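Local coordinates for protein (soluble lytic transglycosylase SLT70) (Escherichia coli, PDB 1QSA) that cleaves the glycosidic bonds between N-acetylmuramic acid and N-acetylglucosamine in peptidoglycan, forming a 1,6-anhydro bond in the N-acetylmuramic acid residue, at residues V388-M392 with W428-S432; A420-F424 with L445-F449; L456-Y460 with P523-N528; Y533-V537 with A551-P556. All blocks are in the same frame, centred on the assembly; numbering follows the deposited sequence.

Contact 1: V388-M392 with W428-S432; sequences VRELM and WWDLS. With SO4 (sulfate ion), chain C.
Residues 388-392 are one turn inside helix 383-393, closed by Met392 N to Val388 O at 2.9 Å. Facing them, Trp428 is the N-cap of helix 429-438 (phi/psi -95/74), and residues 429-432 form its first turn, with Ser432 N bonded to Trp428 O at 3.0 Å. The backbones come nearest at Met392 and Trp428, CA to CA 7.3 Å. Val388, rotamer t, points across: its CG1 lies 3.6 Å from Leu431 CD1 and 3.9 Å from Trp428 CZ3. At Arg389 the backbone meets the indole, CA to Trp428 CZ2 3.8 Å, while the extended side chain leads away to a sulfate, probably from the crystallisation liquor; NE bonds its O3 at 3.1 Å and NH2 its O2 at 3.0 Å. This is helix-to-helix packing within the L domain of Slt70, an all-helical unit in which helix 397-408 also packs on Val388 and Met392, and helix 413-425 on Trp428 and Leu431. Met392, folded m/m/m, lays its CG 3.8 Å from the centroid of the five-membered ring of Trp428 (chi1 m), almost exactly on the ring normal, a CH-pi contact. Its SD adds an oblique Met-aromatic approach at 5.0 Å from the same centroid. Met392 CG also touches Leu431 CD1 at 3.8 Å, and Met392 CE ends 3.5 Å from Asp430 OD1.

Contact 2: A420-F424 with L445-F449; sequences ARYAF and LEERF. With SO4 (sulfate ion), chain B; SO4 (sulfate ion), chain H.
Glu447 and Phe424 have the most surface buried here, followed about equally by Glu446 and Arg421, between a turn of helix 413-425 (Phe424 N to Ala420 O 2.9 Å) and the short helix 445-448, which Phe449 leaves at phi/psi -131/66. The closest CA pair, Phe424 and Glu447, is 6.2 Å apart. Glu447, chi1 m and chi2 p, bends its carboxylate back to Arg421 (chi1 t, chi2 p), whose NH1 donates to Glu447 OE2 at 3.0 Å and to Glu446 OE1 at 3.0 Å. The result is a salt-bridge network of one guanidinium and two consecutive glutamates, joining helix 413-425 of the L domain to helix 445-448. A water accepts from Arg421 NH2 (3.0 Å) and donates to Glu446 OE2 (2.8 Å). Phe424, chi1 t, packs beside these charges, with CE1 3.4 Å from Glu446 O and CZ 3.7 Å from Glu446 CG. Arg448 points away: NH1 bonds O2 of the chain B sulfate and NH2 O1 of the chain H sulfate, both at 2.8 Å (ions probably from the crystallisation liquor).

Contact 3: L456-Y460 with P523-N528; sequences LFKRY and PETNIN
Ile527, chi1 m and chi2 t, is the apolar centre where helix 454-461 meets the first turns of helix 523-540. Its CD1 sits over the Phe457 ring, 3.9 Å from the centroid in a CH-pi contact, and 3.8 Å from Leu456 CB; its CG2 reaches Tyr460 CB at 3.9 Å. The segments run in roughly the same direction, 37° between N-to-C axes (signed crossing -37°), closest axis approach 9.9 Å, with CA pairs Leu456-Glu524 at 6.6 Å, Phe457-Ile527 at 6.9 Å and Tyr460-Asn528 at 6.1 Å. Farther out, Leu456 CD2 lies 3.7 Å from Glu524 CD, and Tyr460, chi1 m, presents a ring face to Asn528 CA. At the rim Glu524, extended with chi1 and chi2 t, takes a hydrogen bond from Tyr460 OH to OE2 at 2.7 Å and a salt bridge from Arg459 NH1 to OE2 at 3.0 Å. A water links Arg459 NH1 (3.0 Å) to Glu524 OE1 (2.9 Å). In this lysozyme-like domain, one carboxylate thus ties together two side chains of the other helix at the border of a hydrophobic interface.

Contact 4: Y533-V537 with A551-P556; sequences YLQYV and AYNAGP
Residues 533-537 form a turn inside helix 523-540, with Val537 N 3.0 Å from Tyr533 O. Residues 551-554 end helix 545-554, where Gly555 N bonds Ala551 O at 2.7 Å. Gly555 breaks out with positive phi (96/144) and is at once the N-cap of the next helix, which Pro556 begins; at these angles a CB would be jammed against the preceding carbonyl O. The pairing is part of the helix packing of the lysozyme-like Slt domain, and CA atoms come nearest at Val537-Ala551 (6.5 Å) and Leu534-Tyr552 (6.7 Å). Between the backbones, Val537 CB meets Ala551 CB at 3.9 Å, while Val537 CG1, from a chi1 of m, reaches Pro556 CG at 3.9 Å. Tyr552, chi1 t, leaves the backbone sideways and brings its ring up to residues 533-537, CD2 3.7 Å from Leu534 CD1 and 3.8 Å from Tyr533 CD2. The two tyrosine rings are oblique, planes at 54° and centroids 5.9 Å apart. Tyr552 OH bonds Met495 O, and its side chain comes within about 3 Å (nearest atoms) of that of Glu478, the predicted active-site residue, so this packing borders the probable active site. Tyr533, chi1 t, ends at Pro556, OH to CD 3.5 Å. A water completes the junction, 2.8 Å from Tyr533 OH and donating to Ala551 O at 3.0 Å.

All four contacts join helices and all are partly buried, but their chemistry differs. Contacts 1 and 2 interlock along the chain and touch: Ser432 OG probably bonds Glu447 O at 2.8 Å, and Trp428 N probably bonds Ala423 O at 2.9 Å, so they are joined through the start of helix 429-438. Contact 1 relies on apolar and aromatic packing, contact 2 on a salt-bridge network flanked by Phe424. Contacts 3 and 4 share helix 523-540 in the catalytic domain, their centres about 17 Å apart: the first adds a polar rim to an apolar centre, whereas the second has no direct hydrogen bond, just one bridging water. Contact 4 alone has a side chain immediately beside Glu478.

Contact 1: V388-M392 with W428-S432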
loop_
_atom_site.group_PDB
_atom_site.type_symbol
_atom_site.label_atom_id
_atom_site.label_comp_id
_atom_site.label_asym_id
_atom_site.label_seq_id
_atom_site.Cartn_x
_atom_site.Cartn_y
_atom_site.Cartn_z
ATOM N N VAL A 388 -7.675 6.083 -24.088
ATOM C CA VAL A 388 -8.236 5.306 -22.975
ATOM C C VAL A 388 -9.264 4.313 -23.505
ATOM O O VAL A 388 -9.237 3.134 -23.147
ATOM C CB VAL A 388 -8.891 6.234 -21.912
ATOM C CG1 VAL A 388 -9.695 5.404 -20.881
ATOM C CG2 VAL A 388 -7.792 7.031 -21.192
ATOM N N ARG A 389 -10.130 4.785 -24.404
ATOM C CA ARG A 389 -11.154 3.929 -24.996
ATOM C C ARG A 389 -10.533 2.716 -25.705
ATOM O O ARG A 389 -10.969 1.586 -25.500
ATOM C CB ARG A 389 -12.012 4.733 -25.981
ATOM C CG ARG A 389 -13.040 3.901 -26.748
ATOM C CD ARG A 389 -13.840 4.766 -27.720
ATOM N NE ARG A 389 -14.787 3.960 -28.499
ATOM C CZ ARG A 389 -15.368 4.347 -29.641
ATOM N NH1 ARG A 389 -15.116 5.544 -30.171
ATOM N NH2 ARG A 389 -16.211 3.528 -30.258
ATOM N N GLU A 390 -9.492 2.947 -26.504
ATOM C CA GLU A 390 -8.840 1.847 -27.204
ATOM C C GLU A 390 -8.178 0.887 -26.236
ATOM O O GLU A 390 -8.281 -0.319 -26.401
ATOM C CB GLU A 390 -7.804 2.357 -28.216
ATOM C CG GLU A 390 -8.431 3.104 -29.385
ATOM C CD GLU A 390 -9.648 2.372 -29.926
ATOM O OE1 GLU A 390 -9.462 1.266 -30.463
ATOM O OE2 GLU A 390 -10.795 2.877 -29.775
ATOM N N LEU A 391 -7.478 1.432 -25.243
ATOM C CA LEU A 391 -6.793 0.587 -24.262
ATOM C C LEU A 391 -7.779 -0.308 -23.505
ATOM O O LEU A 391 -7.526 -1.497 -23.324
ATOM C CB LEU A 391 -5.975 1.448 -23.311
ATOM C CG LEU A 391 -4.786 2.168 -23.964
ATOM C CD1 LEU A 391 -4.255 3.244 -23.013
ATOM C CD2 LEU A 391 -3.688 1.142 -24.337
ATOM N N MET A 392 -8.945 0.238 -23.165
ATOM C CA MET A 392 -9.957 -0.551 -22.463
ATOM C C MET A 392 -10.552 -1.602 -23.416
ATOM O O MET A 392 -10.813 -2.735 -23.014
ATOM C CB MET A 392 -11.040 0.370 -21.874
ATOM C CG MET A 392 -10.539 1.260 -20.734
ATOM S SD MET A 392 -9.790 0.300 -19.381
ATOM C CE MET A 392 -11.259 -0.428 -18.643
ATOM N N TRP A 428 -16.253 0.780 -17.397
ATOM C CA TRP A 428 -14.802 0.787 -17.142
ATOM C C TRP A 428 -14.777 0.911 -15.610
ATOM O O TRP A 428 -14.488 1.980 -15.049
ATOM C CB TRP A 428 -14.141 2.015 -17.775
ATOM C CG TRP A 428 -14.223 2.074 -19.293
ATOM C CD1 TRP A 428 -14.483 1.045 -20.150
ATOM C CD2 TRP A 428 -14.015 3.237 -20.105
ATOM N NE1 TRP A 428 -14.444 1.497 -21.457
ATOM C CE2 TRP A 428 -14.160 2.836 -21.455
ATOM C CE3 TRP A 428 -13.722 4.579 -19.825
ATOM C CZ2 TRP A 428 -14.020 3.738 -22.529
ATOM C CZ3 TRP A 428 -13.584 5.479 -20.895
ATOM C CH2 TRP A 428 -13.736 5.043 -22.229
ATOM N N TRP A 429 -15.106 -0.199 -14.947
ATOM C CA TRP A 429 -15.244 -0.232 -13.481
ATOM C C TRP A 429 -14.019 0.237 -12.719
ATOM O O TRP A 429 -14.142 1.003 -11.749
ATOM C CB TRP A 429 -15.663 -1.626 -13.019
ATOM C CG TRP A 429 -16.780 -2.223 -13.852
ATOM C CD1 TRP A 429 -16.746 -3.411 -14.529
ATOM C CD2 TRP A 429 -18.098 -1.687 -14.044
ATOM N NE1 TRP A 429 -17.964 -3.651 -15.113
ATOM C CE2 TRP A 429 -18.813 -2.613 -14.830
ATOM C CE3 TRP A 429 -18.742 -0.510 -13.626
ATOM C CZ2 TRP A 429 -20.147 -2.413 -15.205
ATOM C CZ3 TRP A 429 -20.086 -0.307 -14.006
ATOM C CH2 TRP A 429 -20.766 -1.259 -14.784
ATOM N N ASP A 430 -12.848 -0.261 -13.116
ATOM C CA ASP A 430 -11.622 0.181 -12.455
ATOM C C ASP A 430 -11.368 1.686 -12.603
ATOM O O ASP A 430 -10.962 2.357 -11.647
ATOM C CB ASP A 430 -10.390 -0.652 -12.863
ATOM C CG ASP A 430 -10.262 -0.891 -14.353
ATOM O OD1 ASP A 430 -10.982 -0.302 -15.187
ATOM O OD2 ASP A 430 -9.412 -1.730 -14.700
ATOM N N LEU A 431 -11.627 2.233 -13.789
ATOM C CA LEU A 431 -11.430 3.660 -14.005
ATOM C C LEU A 431 -12.414 4.486 -13.186
ATOM O O LEU A 431 -12.072 5.559 -12.696
ATOM C CB LEU A 431 -11.526 4.005 -15.501
ATOM C CG LEU A 431 -10.533 3.219 -16.367
ATOM C CD1 LEU A 431 -10.583 3.749 -17.815
ATOM C CD2 LEU A 431 -9.109 3.373 -15.793
ATOM N N SER A 432 -13.633 3.981 -13.032
ATOM C CA SER A 432 -14.641 4.669 -12.232
ATOM C C SER A 432 -14.127 4.788 -10.793
ATOM O O SER A 432 -14.112 5.879 -10.228
ATOM C CB SER A 432 -15.966 3.891 -12.266
ATOM O OG SER A 432 -16.947 4.464 -11.410
HETATM S S SO4 C . -16.351 0.388 -28.158
HETATM O O1 SO4 C . -16.809 -0.482 -27.057
HETATM O O2 SO4 C . -17.347 1.447 -28.421
HETATM O O3 SO4 C . -15.065 1.006 -27.768
HETATM O O4 SO4 C . -16.211 -0.428 -29.374
#

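Contact 2: A420-F424 with L445-F449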
loop_
_atom_site.group_PDB
_atom_site.type_symbol
_atom_site.label_atom_id
_atom_site.label_comp_id
_atom_site.label_asym_id
_atom_site.label_seq_id
_atom_site.Cartn_x
_atom_site.Cartn_y
_atom_site.Cartn_z
ATOM N N ALA A 420 -15.547 10.132 -13.551
ATOM C CA ALA A 420 -15.903 8.904 -12.835
ATOM C C ALA A 420 -17.200 8.324 -13.426
ATOM O O ALA A 420 -17.268 7.138 -13.754
ATOM C CB ALA A 420 -16.086 9.189 -11.335
ATOM N N ARG A 421 -18.193 9.188 -13.640
ATOM C CA ARG A 421 -19.482 8.741 -14.183
ATOM C C ARG A 421 -19.373 8.296 -15.638
ATOM O O ARG A 421 -20.049 7.362 -16.048
ATOM C CB ARG A 421 -20.536 9.840 -14.036
ATOM C CG ARG A 421 -21.941 9.394 -14.427
ATOM C CD ARG A 421 -22.454 8.312 -13.489
ATOM N NE ARG A 421 -23.653 7.650 -14.009
ATOM C CZ ARG A 421 -24.492 6.933 -13.267
ATOM N NH1 ARG A 421 -24.274 6.781 -11.965
ATOM N NH2 ARG A 421 -25.551 6.363 -13.833
ATOM N N TYR A 422 -18.513 8.961 -16.408
ATOM C CA TYR A 422 -18.297 8.604 -17.814
ATOM C C TYR A 422 -17.716 7.177 -17.867
ATOM O O TYR A 422 -18.172 6.336 -18.632
ATOM C CB TYR A 422 -17.327 9.587 -18.465
ATOM C CG TYR A 422 -17.131 9.349 -19.938
ATOM C CD1 TYR A 422 -18.008 9.898 -20.868
ATOM C CD2 TYR A 422 -16.061 8.587 -20.404
ATOM C CE1 TYR A 422 -17.822 9.693 -22.238
ATOM C CE2 TYR A 422 -15.866 8.374 -21.778
ATOM C CZ TYR A 422 -16.754 8.931 -22.680
ATOM O OH TYR A 422 -16.583 8.726 -24.035
ATOM N N ALA A 423 -16.744 6.902 -17.000
ATOM C CA ALA A 423 -16.136 5.572 -16.928
ATOM C C ALA A 423 -17.196 4.554 -16.497
ATOM O O ALA A 423 -17.340 3.502 -17.114
ATOM C CB ALA A 423 -14.975 5.597 -15.946
ATOM N N PHE A 424 -17.954 4.893 -15.452
ATOM C CA PHE A 424 -19.031 4.047 -14.937
ATOM C C PHE A 424 -20.041 3.721 -16.055
ATOM O O PHE A 424 -20.424 2.568 -16.226
ATOM C CB PHE A 424 -19.718 4.758 -13.744
ATOM C CG PHE A 424 -20.890 4.009 -13.164
ATOM C CD1 PHE A 424 -20.708 3.102 -12.119
ATOM C CD2 PHE A 424 -22.185 4.215 -13.652
ATOM C CE1 PHE A 424 -21.796 2.410 -11.567
ATOM C CE2 PHE A 424 -23.281 3.524 -13.102
ATOM C CZ PHE A 424 -23.083 2.620 -12.058
ATOM N N LEU A 445 -21.082 7.034 -3.793
ATOM C CA LEU A 445 -21.081 5.585 -3.641
ATOM C C LEU A 445 -21.325 4.717 -4.864
ATOM O O LEU A 445 -20.717 3.650 -4.988
ATOM C CB LEU A 445 -22.000 5.156 -2.485
ATOM C CG LEU A 445 -21.675 5.751 -1.111
ATOM C CD1 LEU A 445 -22.622 5.155 -0.054
ATOM C CD2 LEU A 445 -20.220 5.497 -0.737
ATOM N N GLU A 446 -22.200 5.152 -5.770
ATOM C CA GLU A 446 -22.500 4.336 -6.945
ATOM C C GLU A 446 -21.265 4.117 -7.819
ATOM O O GLU A 446 -21.041 3.013 -8.309
ATOM C CB GLU A 446 -23.645 4.942 -7.777
ATOM C CG GLU A 446 -24.208 3.916 -8.741
ATOM C CD GLU A 446 -25.441 4.361 -9.491
ATOM O OE1 GLU A 446 -25.673 5.580 -9.614
ATOM O OE2 GLU A 446 -26.176 3.465 -9.962
ATOM N N GLU A 447 -20.477 5.176 -8.008
ATOM C CA GLU A 447 -19.261 5.108 -8.819
ATOM C C GLU A 447 -18.117 4.418 -8.084
ATOM O O GLU A 447 -17.236 3.817 -8.713
ATOM C CB GLU A 447 -18.829 6.507 -9.282
ATOM C CG GLU A 447 -19.804 7.197 -10.261
ATOM C CD GLU A 447 -21.046 7.752 -9.587
ATOM O OE1 GLU A 447 -20.987 8.118 -8.396
ATOM O OE2 GLU A 447 -22.093 7.841 -10.256
ATOM N N ARG A 448 -18.129 4.497 -6.753
ATOM C CA ARG A 448 -17.101 3.845 -5.941
ATOM C C ARG A 448 -17.341 2.333 -5.826
ATOM O O ARG A 448 -16.401 1.569 -5.598
ATOM C CB ARG A 448 -17.093 4.402 -4.504
ATOM C CG ARG A 448 -16.676 5.884 -4.363
ATOM C CD ARG A 448 -16.575 6.293 -2.874
ATOM N NE ARG A 448 -15.533 5.538 -2.196
ATOM C CZ ARG A 448 -15.564 5.184 -0.911
ATOM N NH1 ARG A 448 -16.555 5.584 -0.116
ATOM N NH2 ARG A 448 -14.577 4.460 -0.406
ATOM N N PHE A 449 -18.598 1.904 -5.945
ATOM C CA PHE A 449 -18.922 0.492 -5.779
ATOM C C PHE A 449 -19.785 -0.017 -6.915
ATOM O O PHE A 449 -20.923 -0.447 -6.708
ATOM C CB PHE A 449 -19.601 0.308 -4.410
ATOM C CG PHE A 449 -18.728 0.736 -3.265
ATOM C CD1 PHE A 449 -17.650 -0.063 -2.871
ATOM C CD2 PHE A 449 -18.894 1.995 -2.668
ATOM C CE1 PHE A 449 -16.737 0.393 -1.908
ATOM C CE2 PHE A 449 -17.993 2.462 -1.709
ATOM C CZ PHE A 449 -16.908 1.662 -1.329
HETATM S S SO4 B . -15.947 3.889 3.276
HETATM O O1 SO4 B . -16.451 2.665 3.930
HETATM O O2 SO4 B . -17.027 4.494 2.472
HETATM O O3 SO4 B . -15.524 4.829 4.327
HETATM O O4 SO4 B . -14.790 3.584 2.416
HETATM S S SO4 H . -11.215 3.242 -1.611
HETATM O O1 SO4 H . -12.301 2.788 -0.720
HETATM O O2 SO4 H . -9.976 3.412 -0.831
HETATM O O3 SO4 H . -10.998 2.237 -2.664
HETATM O O4 SO4 H . -11.596 4.524 -2.223
HETATM O O HOH W 1 -27.011 4.092 -12.520
#

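Contact 3: L456-Y460 with P523-N528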
loop_
_atom_site.group_PDB
_atom_site.type_symbol
_atom_site.label_atom_id
_atom_site.label_comp_id
_atom_site.label_asym_id
_atom_site.label_seq_id
_atom_site.Cartn_x
_atom_site.Cartn_y
_atom_site.Cartn_z
ATOM N N LEU A 456 -20.861 -12.852 -13.934
ATOM C CA LEU A 456 -19.876 -13.842 -13.517
ATOM C C LEU A 456 -19.971 -14.126 -12.021
ATOM O O LEU A 456 -19.918 -15.283 -11.612
ATOM C CB LEU A 456 -18.455 -13.413 -13.884
ATOM C CG LEU A 456 -18.097 -13.519 -15.374
ATOM C CD1 LEU A 456 -16.767 -12.829 -15.648
ATOM C CD2 LEU A 456 -18.042 -14.993 -15.773
ATOM N N PHE A 457 -20.081 -13.082 -11.203
ATOM C CA PHE A 457 -20.198 -13.302 -9.758
ATOM C C PHE A 457 -21.471 -14.063 -9.409
ATOM O O PHE A 457 -21.446 -14.937 -8.550
ATOM C CB PHE A 457 -20.099 -11.993 -8.962
ATOM C CG PHE A 457 -18.683 -11.509 -8.775
ATOM C CD1 PHE A 457 -17.834 -12.139 -7.854
ATOM C CD2 PHE A 457 -18.193 -10.450 -9.523
ATOM C CE1 PHE A 457 -16.500 -11.709 -7.685
ATOM C CE2 PHE A 457 -16.878 -10.013 -9.368
ATOM C CZ PHE A 457 -16.029 -10.646 -8.445
ATOM N N LYS A 458 -22.559 -13.791 -10.129
ATOM C CA LYS A 458 -23.814 -14.488 -9.891
ATOM C C LYS A 458 -23.622 -15.965 -10.211
ATOM O O LYS A 458 -23.899 -16.834 -9.384
ATOM C CB LYS A 458 -24.941 -13.903 -10.758
ATOM C CG LYS A 458 -26.298 -14.559 -10.494
ATOM C CD LYS A 458 -27.386 -13.967 -11.373
ATOM C CE LYS A 458 -28.751 -14.579 -11.050
ATOM N NZ LYS A 458 -29.784 -14.197 -12.076
ATOM N N ARG A 459 -23.083 -16.242 -11.396
ATOM C CA ARG A 459 -22.851 -17.609 -11.831
ATOM C C ARG A 459 -21.952 -18.405 -10.888
ATOM O O ARG A 459 -22.257 -19.551 -10.564
ATOM C CB ARG A 459 -22.243 -17.616 -13.239
ATOM C CG ARG A 459 -21.997 -19.005 -13.819
ATOM C CD ARG A 459 -21.190 -18.952 -15.109
ATOM N NE ARG A 459 -21.658 -17.903 -16.014
ATOM C CZ ARG A 459 -20.955 -17.435 -17.044
ATOM N NH1 ARG A 459 -19.760 -17.935 -17.323
ATOM N NH2 ARG A 459 -21.457 -16.474 -17.807
ATOM N N TYR A 460 -20.869 -17.779 -10.423
ATOM C CA TYR A 460 -19.912 -18.453 -9.551
ATOM C C TYR A 460 -20.228 -18.483 -8.067
ATOM O O TYR A 460 -19.445 -19.021 -7.285
ATOM C CB TYR A 460 -18.488 -17.964 -9.825
ATOM C CG TYR A 460 -17.956 -18.512 -11.128
ATOM C CD1 TYR A 460 -17.426 -19.795 -11.188
ATOM C CD2 TYR A 460 -18.040 -17.778 -12.317
ATOM C CE1 TYR A 460 -16.992 -20.339 -12.395
ATOM C CE2 TYR A 460 -17.609 -18.325 -13.544
ATOM C CZ TYR A 460 -17.087 -19.608 -13.559
ATOM O OH TYR A 460 -16.652 -20.187 -14.726
ATOM N N PRO A 523 -10.637 -12.431 -15.996
ATOM C CA PRO A 523 -11.717 -12.269 -15.008
ATOM C C PRO A 523 -12.465 -13.542 -14.579
ATOM O O PRO A 523 -12.559 -13.833 -13.384
ATOM C CB PRO A 523 -12.642 -11.255 -15.680
ATOM C CG PRO A 523 -11.680 -10.384 -16.452
ATOM C CD PRO A 523 -10.738 -11.408 -17.059
ATOM N N GLU A 524 -12.997 -14.299 -15.536
ATOM C CA GLU A 524 -13.721 -15.516 -15.193
ATOM C C GLU A 524 -12.877 -16.539 -14.427
ATOM O O GLU A 524 -13.339 -17.104 -13.438
ATOM C CB GLU A 524 -14.337 -16.156 -16.444
ATOM C CG GLU A 524 -15.138 -17.416 -16.114
ATOM C CD GLU A 524 -16.107 -17.832 -17.223
ATOM O OE1 GLU A 524 -16.102 -17.215 -18.311
ATOM O OE2 GLU A 524 -16.895 -18.775 -16.996
ATOM N N THR A 525 -11.649 -16.773 -14.878
ATOM C CA THR A 525 -10.767 -17.730 -14.206
ATOM C C THR A 525 -10.529 -17.269 -12.762
ATOM O O THR A 525 -10.624 -18.069 -11.827
ATOM C CB THR A 525 -9.396 -17.834 -14.930
ATOM O OG1 THR A 525 -9.610 -18.212 -16.298
ATOM C CG2 THR A 525 -8.508 -18.876 -14.259
ATOM N N ASN A 526 -10.248 -15.976 -12.604
ATOM C CA ASN A 526 -9.966 -15.399 -11.298
ATOM C C ASN A 526 -11.187 -15.537 -10.371
ATOM O O ASN A 526 -11.072 -16.004 -9.241
ATOM C CB ASN A 526 -9.557 -13.927 -11.457
ATOM C CG ASN A 526 -8.967 -13.363 -10.198
ATOM O OD1 ASN A 526 -9.690 -13.010 -9.270
ATOM N ND2 ASN A 526 -7.638 -13.295 -10.140
ATOM N N ILE A 527 -12.364 -15.185 -10.875
ATOM C CA ILE A 527 -13.595 -15.290 -10.091
ATOM C C ILE A 527 -13.897 -16.751 -9.729
ATOM O O ILE A 527 -14.305 -17.043 -8.618
ATOM C CB ILE A 527 -14.785 -14.607 -10.835
ATOM C CG1 ILE A 527 -14.568 -13.089 -10.846
ATOM C CG2 ILE A 527 -16.119 -14.921 -10.159
ATOM C CD1 ILE A 527 -15.466 -12.330 -11.832
ATOM N N ASN A 528 -13.644 -17.666 -10.656
ATOM C CA ASN A 528 -13.859 -19.099 -10.417
ATOM C C ASN A 528 -12.986 -19.581 -9.235
ATOM O O ASN A 528 -13.497 -20.072 -8.210
ATOM C CB ASN A 528 -13.494 -19.855 -11.707
ATOM C CG ASN A 528 -13.726 -21.364 -11.611
ATOM O OD1 ASN A 528 -14.377 -21.858 -10.690
ATOM N ND2 ASN A 528 -13.185 -22.102 -12.575
HETATM O O HOH W 2 -18.600 -16.302 -19.528
#

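Contact 4: Y533-V537 with A551-P556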
loop_
_atom_site.group_PDB
_atom_site.type_symbol
_atom_site.label_atom_id
_atom_site.label_comp_id
_atom_site.label_asym_id
_atom_site.label_seq_id
_atom_site.Cartn_x
_atom_site.Cartn_y
_atom_site.Cartn_z
ATOM N N TYR A 533 -11.943 -20.434 -3.203
ATOM C CA TYR A 533 -11.171 -20.324 -1.959
ATOM C C TYR A 533 -11.973 -19.582 -0.886
ATOM O O TYR A 533 -11.984 -19.977 0.288
ATOM C CB TYR A 533 -9.831 -19.626 -2.193
ATOM C CG TYR A 533 -8.930 -19.697 -0.969
ATOM C CD1 TYR A 533 -8.447 -20.927 -0.510
ATOM C CD2 TYR A 533 -8.657 -18.556 -0.214
ATOM C CE1 TYR A 533 -7.720 -21.017 0.689
ATOM C CE2 TYR A 533 -7.927 -18.640 0.989
ATOM C CZ TYR A 533 -7.475 -19.868 1.430
ATOM O OH TYR A 533 -6.829 -19.961 2.652
ATOM N N LEU A 534 -12.674 -18.524 -1.296
ATOM C CA LEU A 534 -13.481 -17.741 -0.356
ATOM C C LEU A 534 -14.568 -18.622 0.265
ATOM O O LEU A 534 -14.788 -18.585 1.479
ATOM C CB LEU A 534 -14.088 -16.536 -1.079
ATOM C CG LEU A 534 -14.814 -15.501 -0.200
ATOM C CD1 LEU A 534 -13.864 -14.912 0.845
ATOM C CD2 LEU A 534 -15.407 -14.411 -1.084
ATOM N N GLN A 535 -15.199 -19.463 -0.555
ATOM C CA GLN A 535 -16.227 -20.387 -0.064
ATOM C C GLN A 535 -15.596 -21.393 0.917
ATOM O O GLN A 535 -16.193 -21.734 1.939
ATOM C CB GLN A 535 -16.878 -21.129 -1.246
ATOM C CG GLN A 535 -17.738 -22.339 -0.856
ATOM C CD GLN A 535 -18.904 -22.017 0.059
ATOM O OE1 GLN A 535 -19.499 -20.942 -0.009
ATOM N NE2 GLN A 535 -19.256 -22.975 0.905
ATOM N N TYR A 536 -14.368 -21.823 0.626
ATOM C CA TYR A 536 -13.658 -22.759 1.490
ATOM C C TYR A 536 -13.464 -22.172 2.895
ATOM O O TYR A 536 -13.844 -22.808 3.880
ATOM C CB TYR A 536 -12.305 -23.146 0.872
ATOM C CG TYR A 536 -11.356 -23.850 1.829
ATOM C CD1 TYR A 536 -11.667 -25.088 2.388
ATOM C CD2 TYR A 536 -10.148 -23.256 2.185
ATOM C CE1 TYR A 536 -10.780 -25.718 3.291
ATOM C CE2 TYR A 536 -9.272 -23.871 3.074
ATOM C CZ TYR A 536 -9.588 -25.093 3.617
ATOM O OH TYR A 536 -8.685 -25.691 4.469
ATOM N N VAL A 537 -12.904 -20.967 2.995
ATOM C CA VAL A 537 -12.700 -20.376 4.324
ATOM C C VAL A 537 -14.032 -19.987 4.983
ATOM O O VAL A 537 -14.160 -20.016 6.206
ATOM C CB VAL A 537 -11.664 -19.203 4.330
ATOM C CG1 VAL A 537 -10.265 -19.733 3.969
ATOM C CG2 VAL A 537 -12.076 -18.095 3.395
ATOM N N ALA A 551 -9.496 -14.641 7.338
ATOM C CA ALA A 551 -8.775 -15.817 6.836
ATOM C C ALA A 551 -8.290 -15.598 5.393
ATOM O O ALA A 551 -7.189 -16.013 5.036
ATOM C CB ALA A 551 -9.655 -17.079 6.927
ATOM N N TYR A 552 -9.080 -14.904 4.574
ATOM C CA TYR A 552 -8.682 -14.652 3.189
ATOM C C TYR A 552 -7.442 -13.758 3.158
ATOM O O TYR A 552 -6.511 -13.999 2.395
ATOM C CB TYR A 552 -9.836 -14.002 2.409
ATOM C CG TYR A 552 -9.670 -14.030 0.898
ATOM C CD1 TYR A 552 -8.970 -13.013 0.230
ATOM C CD2 TYR A 552 -10.194 -15.083 0.144
ATOM C CE1 TYR A 552 -8.793 -13.049 -1.160
ATOM C CE2 TYR A 552 -10.021 -15.133 -1.248
ATOM C CZ TYR A 552 -9.316 -14.112 -1.889
ATOM O OH TYR A 552 -9.114 -14.179 -3.252
ATOM N N ASN A 553 -7.388 -12.784 4.057
ATOM C CA ASN A 553 -6.257 -11.848 4.117
ATOM C C ASN A 553 -5.015 -12.367 4.871
ATOM O O ASN A 553 -3.887 -12.221 4.387
ATOM C CB ASN A 553 -6.727 -10.517 4.733
ATOM C CG ASN A 553 -5.617 -9.474 4.818
ATOM O OD1 ASN A 553 -5.119 -9.183 5.890
ATOM N ND2 ASN A 553 -5.231 -8.914 3.677
ATOM N N ALA A 554 -5.238 -13.000 6.021
ATOM C CA ALA A 554 -4.157 -13.471 6.886
ATOM C C ALA A 554 -3.937 -14.975 6.985
ATOM O O ALA A 554 -2.955 -15.413 7.594
ATOM C CB ALA A 554 -4.345 -12.886 8.298
ATOM N N GLY A 555 -4.829 -15.762 6.399
ATOM C CA GLY A 555 -4.690 -17.215 6.453
ATOM C C GLY A 555 -5.517 -17.819 7.580
ATOM O O GLY A 555 -5.647 -17.224 8.649
ATOM N N PRO A 556 -6.105 -19.011 7.379
ATOM C CA PRO A 556 -6.919 -19.661 8.413
ATOM C C PRO A 556 -6.191 -19.884 9.753
ATOM O O PRO A 556 -6.804 -19.759 10.803
ATOM C CB PRO A 556 -7.313 -20.991 7.759
ATOM C CG PRO A 556 -7.326 -20.665 6.292
ATOM C CD PRO A 556 -6.115 -19.785 6.121
HETATM O O HOH W 3 -5.559 -17.519 3.092
#